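Local coordinates for protein Endonuclease/exonuclease/phosphatase (Leptotrichia buccalis C-1013-b, PDB 3TEB) that probably cleaves phosphodiester bonds as a metal-dependent nuclease of the endonuclease/exonuclease/phosphatase family, with the DNase I-like fold, at residues 6-11 and 229-234; 99-104 and 128-133; 168-173 and 235-240; 240-245 and 260-265. All coordinates share one frame; numbering follows the deposited sequence.

Contact 1 lies deepest: its centre is about 5 Å from that of the chain, where the two sheets of the fold face each other, and its N10 end reaches the magnesium site. Contact 4 pairs the next strands of the sheet that holds 6-11, its centre 10 Å from that of contact 1; the backbones of I6 and T8 bond to those of V262 and I260. Contact 3, centred 12 Å from contact 1, continues the chain from N234, whose side chain bonds to the backbone of N169 and K171; it shares K240 with contact 4. Contact 2 stands apart, its centre about 17 Å from that of contact 1. Contacts 2, 3 and 4 lie away from the metal site.

Contact 1 (6-11 and 229-234); sequences ILTVNV and DYIFSN
I6 meets I231 through a single pair of methyl ends, CG2 of I6 lying 3.7 Å from CD1 of I231, the two isoleucines meeting at a slant. CG2 of I6 is anti to its own backbone N, which aims that branch at the facing strand. Two residues on, T8 offers its methyl too: CG2 approaches CD1 of I231 at 3.6 Å and CG1 of the same residue at 3.8 Å, the threonine and isoleucine passing in opposite senses. With OG1 anti to the backbone N (chi1 -176°), CG2 is the branch left to meet the isoleucine, and a beta-branched residue suits a strand here. This is the buried interface of the DNase I-like beta sandwich: strands 6-10 and 229-233 belong to different sheets, and their axes pass 8.0 Å apart at 146°. Side-chain packing joins the layers, with I260 and V262 also against I231. At N10 the packing gives way to polar chemistry. Its CB lies 4.1 Å from OD2 of D229, while its amide turns to other partners, ND2 bonding to E42 and OD1 to the backbone of H12. E42 binds magnesium, and the metal lies about 4 Å from the N10 side chain. D229 OD1 bonds to H257 and T211, and the D229-H257 couple is consistent with the Asp-His pair of DNase I-like nucleases.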
# COMPACT_ATOMS: atom_id res chain seq x y z
N ILE A 6 -8.18 -3.17 7.43
CA ILE A 6 -7.01 -2.94 6.60
C ILE A 6 -7.00 -1.48 6.11
O ILE A 6 -8.06 -0.91 5.85
CB ILE A 6 -7.10 -3.84 5.37
CG1 ILE A 6 -6.63 -5.22 5.70
CG2 ILE A 6 -6.22 -3.36 4.24
CD1 ILE A 6 -6.52 -6.02 4.44
N LEU A 7 -5.81 -0.88 5.96
CA LEU A 7 -5.64 0.45 5.37
C LEU A 7 -4.50 0.45 4.35
O LEU A 7 -3.46 -0.16 4.58
CB LEU A 7 -5.35 1.47 6.47
CG LEU A 7 -4.72 2.82 6.11
CD1 LEU A 7 -5.70 3.73 5.44
CD2 LEU A 7 -4.20 3.47 7.36
N THR A 8 -4.71 1.13 3.23
CA THR A 8 -3.63 1.33 2.24
C THR A 8 -3.53 2.81 1.86
O THR A 8 -4.54 3.47 1.64
CB THR A 8 -3.79 0.46 0.95
OG1 THR A 8 -2.65 0.66 0.10
CG2 THR A 8 -5.05 0.84 0.17
N VAL A 9 -2.32 3.33 1.79
CA VAL A 9 -2.15 4.75 1.54
C VAL A 9 -0.79 5.06 0.91
O VAL A 9 0.26 4.67 1.42
CB VAL A 9 -2.44 5.59 2.84
CG1 VAL A 9 -1.61 5.12 4.01
CG2 VAL A 9 -2.22 7.04 2.59
N ASN A 10 -0.84 5.72 -0.24
CA ASN A 10 0.36 6.25 -0.89
C ASN A 10 0.71 7.52 -0.15
O ASN A 10 -0.05 8.49 -0.20
CB ASN A 10 0.05 6.55 -2.35
CG ASN A 10 1.24 7.15 -3.09
OD1 ASN A 10 1.92 8.05 -2.58
ND2 ASN A 10 1.48 6.66 -4.31
N VAL A 11 1.83 7.55 0.55
CA VAL A 11 2.02 8.63 1.53
C VAL A 11 2.78 9.84 1.01
O VAL A 11 2.94 10.83 1.74
CB VAL A 11 2.64 8.12 2.85
CG1 VAL A 11 1.57 7.42 3.68
CG2 VAL A 11 3.85 7.23 2.59
N ASP A 229 -6.05 3.62 -6.53
CA ASP A 229 -5.58 2.76 -5.45
C ASP A 229 -6.59 1.63 -5.22
O ASP A 229 -7.80 1.83 -5.41
CB ASP A 229 -5.42 3.57 -4.16
CG ASP A 229 -4.39 4.71 -4.29
OD1 ASP A 229 -4.72 5.77 -4.88
OD2 ASP A 229 -3.26 4.54 -3.78
N TYR A 230 -6.11 0.46 -4.82
CA TYR A 230 -7.00 -0.69 -4.64
C TYR A 230 -6.61 -1.61 -3.51
O TYR A 230 -5.50 -1.54 -2.98
CB TYR A 230 -7.05 -1.54 -5.90
CG TYR A 230 -7.44 -0.82 -7.16
CD1 TYR A 230 -8.77 -0.77 -7.57
CD2 TYR A 230 -6.48 -0.22 -7.97
CE1 TYR A 230 -9.14 -0.13 -8.74
CE2 TYR A 230 -6.83 0.43 -9.14
CZ TYR A 230 -8.16 0.46 -9.52
OH TYR A 230 -8.51 1.10 -10.69
N ILE A 231 -7.54 -2.49 -3.16
CA ILE A 231 -7.24 -3.66 -2.37
C ILE A 231 -7.86 -4.88 -3.08
O ILE A 231 -9.08 -5.06 -3.09
CB ILE A 231 -7.69 -3.49 -0.90
CG1 ILE A 231 -6.75 -2.52 -0.20
CG2 ILE A 231 -7.66 -4.82 -0.15
CD1 ILE A 231 -7.34 -1.86 1.00
N PHE A 232 -7.00 -5.68 -3.70
CA PHE A 232 -7.41 -6.87 -4.44
C PHE A 232 -7.23 -8.11 -3.58
O PHE A 232 -6.50 -8.10 -2.58
CB PHE A 232 -6.59 -7.04 -5.72
CG PHE A 232 -6.79 -5.95 -6.72
CD1 PHE A 232 -8.02 -5.76 -7.34
CD2 PHE A 232 -5.74 -5.12 -7.08
CE1 PHE A 232 -8.20 -4.74 -8.28
CE2 PHE A 232 -5.91 -4.10 -8.01
CZ PHE A 232 -7.14 -3.91 -8.61
N SER A 233 -7.87 -9.19 -4.01
CA SER A 233 -7.87 -10.46 -3.30
C SER A 233 -7.77 -11.57 -4.35
O SER A 233 -8.26 -11.40 -5.47
CB SER A 233 -9.19 -10.57 -2.55
OG SER A 233 -9.16 -11.63 -1.61
N ASN A 234 -7.14 -12.69 -4.01
CA ASN A 234 -7.06 -13.83 -4.93
C ASN A 234 -8.22 -14.79 -4.75
O ASN A 234 -8.37 -15.74 -5.50
CB ASN A 234 -5.74 -14.60 -4.76
CG ASN A 234 -5.60 -15.25 -3.40
OD1 ASN A 234 -6.16 -14.78 -2.41
ND2 ASN A 234 -4.83 -16.32 -3.34

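Contact 2 (99-104 and 128-133); sequences TRHKIK and ITINYE
The hydroxyl of T99 is gripped by two backbone groups and also touches I130 across the contact. OG1, anti to its own N (chi1 -178°), accepts from H101 N at 3.0 Å, an ST turn that bends the chain just after strand 91-99, and it also bonds to the carbonyl of D36. Against this oxygen, tip to tip, comes CD1 of I130 at 3.7 Å. A valine instead of this threonine would probably keep much of the bulk but leave H101 N without its acceptor and D36 O without its donor, so that the turn could open. I130 also runs at about a right angle to H101, putting both CG2 and CD1 against the histidine CB, while H101 NE2 is held by D36. The H101 and Y132 rings lie obliquely, with centroids 5.4 Å apart, the tyrosine being poorly ordered. Farther along, CG2 of I103 packs on CG1 of I128 at 3.6 Å and on CD1 of I130. Next to it K104 N gives a nearly straight bond to T129 O, 2.7 Å long. A water joins K102 O to N131 N, and the bent K104 chain lies alongside N131, CG to CB, pointing the same way. Residues 99-104 thus carry the chain from strand 91-99 of one sheet to strand 105-110 of the other, which pairs antiparallel with 124-132. Branched aliphatics fill the inner side, whereas on the outer side one backbone bond and a bridging water pair polar backbone groups of an irregular link with the neighbouring strand.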
# COMPACT_ATOMS: atom_id res chain seq x y z
N THR A 99 2.31 -3.61 10.92
CA THR A 99 1.34 -4.56 11.43
C THR A 99 1.31 -4.69 12.94
O THR A 99 2.33 -4.56 13.60
CB THR A 99 1.44 -5.96 10.72
OG1 THR A 99 0.42 -6.83 11.25
CG2 THR A 99 2.81 -6.61 10.86
N ARG A 100 0.09 -4.93 13.43
CA ARG A 100 -0.21 -5.24 14.83
C ARG A 100 0.18 -6.66 15.19
O ARG A 100 0.38 -6.98 16.38
CB ARG A 100 -1.71 -5.14 15.03
CG ARG A 100 -2.20 -4.04 15.88
CD ARG A 100 -3.71 -3.97 15.79
NE ARG A 100 -4.35 -5.16 16.35
CZ ARG A 100 -5.61 -5.53 16.13
NH1 ARG A 100 -6.40 -4.82 15.34
NH2 ARG A 100 -6.08 -6.64 16.68
N HIS A 101 0.25 -7.52 14.17
CA HIS A 101 0.48 -8.95 14.34
C HIS A 101 1.91 -9.36 14.09
O HIS A 101 2.59 -8.77 13.26
CB HIS A 101 -0.38 -9.72 13.35
CG HIS A 101 -1.84 -9.46 13.50
ND1 HIS A 101 -2.58 -9.94 14.55
CD2 HIS A 101 -2.69 -8.76 12.72
CE1 HIS A 101 -3.83 -9.55 14.42
NE2 HIS A 101 -3.93 -8.83 13.32
N LYS A 102 2.36 -10.39 14.79
CA LYS A 102 3.64 -11.02 14.49
C LYS A 102 3.53 -11.85 13.22
O LYS A 102 2.42 -12.19 12.81
CB LYS A 102 4.09 -11.86 15.68
CG LYS A 102 4.38 -10.99 16.88
CD LYS A 102 4.77 -11.76 18.11
CE LYS A 102 5.27 -10.78 19.18
NZ LYS A 102 5.35 -11.40 20.53
N ILE A 103 4.65 -12.17 12.57
CA ILE A 103 4.60 -12.77 11.23
C ILE A 103 5.35 -14.10 11.06
O ILE A 103 6.31 -14.37 11.79
CB ILE A 103 5.09 -11.78 10.15
CG1 ILE A 103 6.53 -11.36 10.43
CG2 ILE A 103 4.18 -10.58 10.07
CD1 ILE A 103 7.29 -10.97 9.20
N LYS A 104 4.91 -14.91 10.09
CA LYS A 104 5.55 -16.21 9.77
C LYS A 104 6.61 -16.04 8.68
O LYS A 104 7.56 -16.80 8.64
CB LYS A 104 4.53 -17.25 9.27
CG LYS A 104 3.33 -17.48 10.16
CD LYS A 104 3.59 -18.55 11.24
CE LYS A 104 3.07 -19.96 10.80
NZ LYS A 104 2.39 -20.66 11.93
N ILE A 128 4.08 -10.00 3.53
CA ILE A 128 4.03 -10.37 4.92
C ILE A 128 3.11 -11.60 5.05
O ILE A 128 2.08 -11.69 4.38
CB ILE A 128 3.60 -9.11 5.75
CG1 ILE A 128 4.54 -8.91 6.91
CG2 ILE A 128 2.14 -9.08 6.20
CD1 ILE A 128 5.92 -8.63 6.43
N THR A 129 3.49 -12.59 5.86
CA THR A 129 2.58 -13.70 6.15
C THR A 129 2.14 -13.70 7.62
O THR A 129 2.97 -13.83 8.53
CB THR A 129 3.18 -15.06 5.72
OG1 THR A 129 3.63 -14.96 4.36
CG2 THR A 129 2.14 -16.17 5.78
N ILE A 130 0.84 -13.54 7.85
CA ILE A 130 0.28 -13.59 9.18
C ILE A 130 -0.53 -14.85 9.29
O ILE A 130 -1.32 -15.17 8.41
CB ILE A 130 -0.75 -12.47 9.44
CG1 ILE A 130 -0.31 -11.12 8.84
CG2 ILE A 130 -1.10 -12.40 10.94
CD1 ILE A 130 0.37 -10.20 9.80
N ASN A 131 -0.33 -15.55 10.40
CA ASN A 131 -1.23 -16.61 10.79
C ASN A 131 -2.39 -15.99 11.56
O ASN A 131 -2.19 -15.41 12.63
CB ASN A 131 -0.51 -17.65 11.63
CG ASN A 131 -1.39 -18.81 12.00
OD1 ASN A 131 -1.63 -19.07 13.17
ND2 ASN A 131 -1.91 -19.51 11.00
N TYR A 132 -3.59 -16.09 11.00
CA TYR A 132 -4.76 -15.50 11.61
C TYR A 132 -5.93 -16.48 11.66
O TYR A 132 -6.34 -17.03 10.64
CB TYR A 132 -5.15 -14.21 10.89
CG TYR A 132 -6.17 -13.36 11.63
CD1 TYR A 132 -6.18 -13.28 13.04
CD2 TYR A 132 -7.12 -12.62 10.93
CE1 TYR A 132 -7.11 -12.49 13.72
CE2 TYR A 132 -8.06 -11.82 11.60
CZ TYR A 132 -8.05 -11.77 12.99
OH TYR A 132 -8.98 -10.98 13.63
N GLU A 133 -6.44 -16.69 12.88
CA GLU A 133 -7.54 -17.61 13.12
C GLU A 133 -7.36 -18.90 12.31
O GLU A 133 -8.19 -19.24 11.46
CB GLU A 133 -8.90 -16.94 12.83
CG GLU A 133 -9.11 -15.61 13.56
CD GLU A 133 -10.58 -15.25 13.79
OE1 GLU A 133 -11.00 -14.11 13.45
OE2 GLU A 133 -11.32 -16.10 14.33
O HOH W 1 1.94 -15.07 12.35

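Contact 3 (168-173 and 235-240); sequences SNLKIL and KELKVK
K235 lies across L170 and reaches the backbone of S168 with its ammonium group. CB of the lysine rests 4.0 Å from CD1 of L170, and farther out CE comes within 3.5 Å of L170 N. The chain bends near its end, chi4 of -85° swinging NZ round to the carbonyl oxygen of S168 for a hydrogen bond of 3.1 Å. NZ stands well above the carbonyl plane, 68° out of it. A long aliphatic arm with a charged tip suits this border, where a buried leucine meets an exposed turn. An alanine here would probably leave S168 O without this donor and uncover the L170 backbone where CE now lies. Past E236 the chain brings L237 back inward. Its CD2 packs on CD1 of L170 at 4.0 Å, and its CD1 reaches the CD1 of I172. I264 also touches L237, which thus meets strands of both sheets, 170-174 and 259-264, where the chain passes from strand 225-233 to strand 239-245. The contact divides its work: the leucines and isoleucine form its apolar part, while the lysine's charged end bonds to a carbonyl of the exposed S168, with its aliphatic part against L170.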
# COMPACT_ATOMS: atom_id res chain seq x y z
N SER A 168 -1.89 -22.43 -1.67
CA SER A 168 -3.26 -21.98 -1.83
C SER A 168 -3.65 -21.11 -0.65
O SER A 168 -4.64 -21.35 0.02
CB SER A 168 -4.21 -23.17 -2.02
OG SER A 168 -3.89 -24.18 -1.10
N ASN A 169 -2.83 -20.09 -0.42
CA ASN A 169 -3.07 -19.12 0.64
C ASN A 169 -3.90 -17.96 0.15
O ASN A 169 -3.84 -17.60 -1.03
CB ASN A 169 -1.75 -18.58 1.16
CG ASN A 169 -1.24 -19.37 2.32
OD1 ASN A 169 -1.80 -20.41 2.65
ND2 ASN A 169 -0.18 -18.89 2.96
N LEU A 170 -4.68 -17.38 1.06
CA LEU A 170 -5.33 -16.11 0.76
C LEU A 170 -4.25 -15.06 0.59
O LEU A 170 -3.42 -14.85 1.48
CB LEU A 170 -6.31 -15.72 1.86
CG LEU A 170 -6.96 -14.34 1.81
CD1 LEU A 170 -7.78 -14.16 0.55
CD2 LEU A 170 -7.81 -14.13 3.03
N LYS A 171 -4.26 -14.43 -0.57
CA LYS A 171 -3.30 -13.39 -0.89
C LYS A 171 -4.07 -12.09 -0.99
O LYS A 171 -5.03 -11.99 -1.77
CB LYS A 171 -2.57 -13.71 -2.19
CG LYS A 171 -1.54 -14.79 -2.02
CD LYS A 171 -1.02 -15.36 -3.32
CE LYS A 171 -0.21 -16.60 -2.97
NZ LYS A 171 0.78 -16.98 -3.99
N ILE A 172 -3.69 -11.11 -0.17
CA ILE A 172 -4.31 -9.78 -0.22
C ILE A 172 -3.28 -8.76 -0.66
O ILE A 172 -2.18 -8.65 -0.12
CB ILE A 172 -5.02 -9.40 1.10
CG1 ILE A 172 -6.28 -10.24 1.24
CG2 ILE A 172 -5.37 -7.93 1.10
CD1 ILE A 172 -6.85 -10.26 2.62
N LEU A 173 -3.67 -8.02 -1.68
CA LEU A 173 -2.72 -7.36 -2.53
C LEU A 173 -3.12 -5.88 -2.64
O LEU A 173 -4.07 -5.54 -3.33
CB LEU A 173 -2.77 -8.11 -3.86
CG LEU A 173 -1.65 -8.03 -4.85
CD1 LEU A 173 -1.50 -9.37 -5.53
CD2 LEU A 173 -2.04 -6.95 -5.83
N LYS A 235 -9.02 -14.52 -3.72
CA LYS A 235 -10.20 -15.30 -3.41
C LYS A 235 -11.33 -14.32 -3.16
O LYS A 235 -11.09 -13.16 -2.85
CB LYS A 235 -10.00 -16.12 -2.14
CG LYS A 235 -8.85 -17.13 -2.13
CD LYS A 235 -9.05 -18.07 -0.96
CE LYS A 235 -7.75 -18.50 -0.31
NZ LYS A 235 -7.11 -19.67 -0.96
N GLU A 236 -12.57 -14.81 -3.28
CA GLU A 236 -13.75 -14.02 -2.94
C GLU A 236 -13.86 -13.92 -1.43
O GLU A 236 -13.64 -14.89 -0.72
CB GLU A 236 -15.00 -14.67 -3.51
CG GLU A 236 -16.00 -13.69 -4.07
CD GLU A 236 -16.95 -14.34 -5.07
OE1 GLU A 236 -16.66 -15.47 -5.54
OE2 GLU A 236 -18.00 -13.74 -5.38
N LEU A 237 -14.20 -12.73 -0.94
CA LEU A 237 -14.20 -12.46 0.49
C LEU A 237 -15.51 -11.88 0.96
O LEU A 237 -16.30 -11.36 0.16
CB LEU A 237 -13.08 -11.49 0.84
CG LEU A 237 -11.65 -12.01 0.79
CD1 LEU A 237 -10.72 -11.00 1.38
CD2 LEU A 237 -11.55 -13.33 1.53
N LYS A 238 -15.74 -11.96 2.26
CA LYS A 238 -16.86 -11.29 2.90
C LYS A 238 -16.37 -9.92 3.35
O LYS A 238 -15.68 -9.79 4.37
CB LYS A 238 -17.41 -12.14 4.05
CG LYS A 238 -18.48 -11.47 4.91
CD LYS A 238 -19.62 -10.87 4.08
CE LYS A 238 -20.43 -9.92 4.93
NZ LYS A 238 -21.39 -10.63 5.81
N VAL A 239 -16.71 -8.90 2.56
CA VAL A 239 -16.20 -7.54 2.74
C VAL A 239 -17.33 -6.64 3.23
O VAL A 239 -18.21 -6.24 2.47
CB VAL A 239 -15.60 -6.96 1.42
CG1 VAL A 239 -14.94 -5.63 1.67
CG2 VAL A 239 -14.61 -7.94 0.80
N LYS A 240 -17.30 -6.33 4.52
CA LYS A 240 -18.37 -5.58 5.15
C LYS A 240 -18.45 -4.10 4.70
O LYS A 240 -19.55 -3.55 4.58
CB LYS A 240 -18.28 -5.71 6.68
CG LYS A 240 -19.46 -5.08 7.44
CD LYS A 240 -20.04 -6.00 8.50
CE LYS A 240 -21.05 -5.25 9.35
NZ LYS A 240 -22.01 -6.18 10.01

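Contact 4 (240-245 and 260-265); sequences KESKVI and IEVKIE
K240 and K263 lie side by side and point the same way, CD of K240 being 3.7 Å from NZ of K263. Their ammonium nitrogens stand 4.7 Å apart, a spacing of like charges that solvent and the nearby E265 carboxylate would be expected to ease. OE1 of E265, in a poorly ordered side chain, approaches the same CD of K240, the two side chains crossing at a slant. At the other end the extended E261 passes I245: its OE2 lies 3.8 Å from the isoleucine CD1, while CB faces CG2. E261 takes its main polar partner outside, a salt bridge from OE1 to K33. On the same face as E261, K243 curls back to its own strand, NZ meeting E241 OE2 at 3.4 Å. The opposite face carries S242 and V262, whose OG and CG2 touch, together with V244 and I260, small or branched residues fit for a buried layer. The extended strands send successive side chains to opposite faces, and the antiparallel pairing sets which residues stand across from each other. K243 and E261 exchange two bonds, K263 N bonds to E241 O, and S242-V262 and V244-I260 are non-hydrogen-bonded pairs. A weak bond joins K240 N to K263 O. Within the sheet, strand 259-264 sits between 239-245 and strand 4-10, and 205-206 borders 239-245 on its far edge. I260 and V262 turn to I231 of strand 225-233 in the other sheet, while helix 199-202 covers S242 and V262.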
# COMPACT_ATOMS: atom_id res chain seq x y z
N LYS A 240 -17.30 -6.33 4.52
CA LYS A 240 -18.37 -5.58 5.15
C LYS A 240 -18.45 -4.10 4.70
O LYS A 240 -19.55 -3.55 4.58
CB LYS A 240 -18.28 -5.71 6.68
CG LYS A 240 -19.46 -5.08 7.44
CD LYS A 240 -20.04 -6.00 8.50
CE LYS A 240 -21.05 -5.25 9.35
NZ LYS A 240 -22.01 -6.18 10.01
N GLU A 241 -17.28 -3.49 4.44
CA GLU A 241 -17.17 -2.06 4.14
C GLU A 241 -15.89 -1.67 3.38
O GLU A 241 -14.84 -2.25 3.60
CB GLU A 241 -17.24 -1.27 5.44
CG GLU A 241 -17.23 0.26 5.27
CD GLU A 241 -17.72 1.01 6.50
OE1 GLU A 241 -17.86 0.37 7.57
OE2 GLU A 241 -17.97 2.23 6.40
N SER A 242 -15.99 -0.67 2.51
CA SER A 242 -14.81 -0.11 1.86
C SER A 242 -14.91 1.41 1.72
O SER A 242 -15.47 1.91 0.75
CB SER A 242 -14.61 -0.73 0.48
OG SER A 242 -13.59 -0.05 -0.24
N LYS A 243 -14.34 2.13 2.68
CA LYS A 243 -14.39 3.59 2.63
C LYS A 243 -13.06 4.22 2.19
O LYS A 243 -11.99 3.63 2.38
CB LYS A 243 -14.84 4.19 3.97
CG LYS A 243 -16.27 3.86 4.36
CD LYS A 243 -17.22 3.89 3.13
CE LYS A 243 -18.60 3.27 3.42
NZ LYS A 243 -19.50 4.23 4.10
N VAL A 244 -13.15 5.41 1.61
CA VAL A 244 -11.98 6.24 1.39
C VAL A 244 -11.73 7.02 2.67
O VAL A 244 -12.67 7.32 3.41
CB VAL A 244 -12.16 7.17 0.17
CG1 VAL A 244 -10.95 8.07 -0.02
CG2 VAL A 244 -12.40 6.34 -1.08
N ILE A 245 -10.47 7.31 2.95
CA ILE A 245 -10.08 8.04 4.15
C ILE A 245 -8.97 9.06 3.82
O ILE A 245 -8.25 8.91 2.81
CB ILE A 245 -9.69 7.06 5.31
CG1 ILE A 245 -9.39 7.82 6.59
CG2 ILE A 245 -8.53 6.17 4.91
CD1 ILE A 245 -9.40 6.95 7.81
N ILE A 260 -7.42 4.03 1.35
CA ILE A 260 -8.57 3.13 1.38
C ILE A 260 -8.51 2.32 2.65
O ILE A 260 -7.46 1.84 3.08
CB ILE A 260 -8.59 2.16 0.18
CG1 ILE A 260 -8.82 2.91 -1.13
CG2 ILE A 260 -9.69 1.12 0.33
CD1 ILE A 260 -8.52 2.07 -2.33
N GLU A 261 -9.69 2.17 3.24
CA GLU A 261 -9.86 1.56 4.51
C GLU A 261 -10.96 0.50 4.35
O GLU A 261 -12.10 0.81 4.02
CB GLU A 261 -10.26 2.66 5.49
CG GLU A 261 -10.65 2.22 6.87
CD GLU A 261 -11.56 3.24 7.58
OE1 GLU A 261 -11.90 2.99 8.77
OE2 GLU A 261 -11.94 4.27 6.96
N VAL A 262 -10.60 -0.76 4.57
CA VAL A 262 -11.47 -1.90 4.25
C VAL A 262 -11.66 -2.79 5.48
O VAL A 262 -10.70 -3.05 6.21
CB VAL A 262 -10.86 -2.72 3.08
CG1 VAL A 262 -11.49 -4.08 2.97
CG2 VAL A 262 -11.03 -1.99 1.77
N LYS A 263 -12.89 -3.25 5.70
CA LYS A 263 -13.19 -4.19 6.78
C LYS A 263 -13.57 -5.59 6.25
O LYS A 263 -14.52 -5.73 5.48
CB LYS A 263 -14.27 -3.62 7.71
CG LYS A 263 -14.39 -4.35 9.04
CD LYS A 263 -15.64 -3.92 9.80
CE LYS A 263 -16.14 -5.05 10.71
NZ LYS A 263 -17.60 -4.91 11.04
N ILE A 264 -12.82 -6.61 6.66
CA ILE A 264 -13.04 -8.00 6.21
C ILE A 264 -13.35 -8.88 7.41
O ILE A 264 -12.71 -8.75 8.45
CB ILE A 264 -11.78 -8.64 5.57
CG1 ILE A 264 -10.88 -7.63 4.83
CG2 ILE A 264 -12.17 -9.87 4.72
CD1 ILE A 264 -11.14 -7.48 3.35
N GLU A 265 -14.29 -9.80 7.26
CA GLU A 265 -14.43 -10.81 8.30
C GLU A 265 -14.30 -12.24 7.79
O GLU A 265 -14.76 -12.57 6.70
CB GLU A 265 -15.67 -10.60 9.18
CG GLU A 265 -17.02 -10.88 8.55
CD GLU A 265 -18.16 -10.22 9.33
OE1 GLU A 265 -18.08 -8.97 9.54
OE2 GLU A 265 -19.12 -10.94 9.72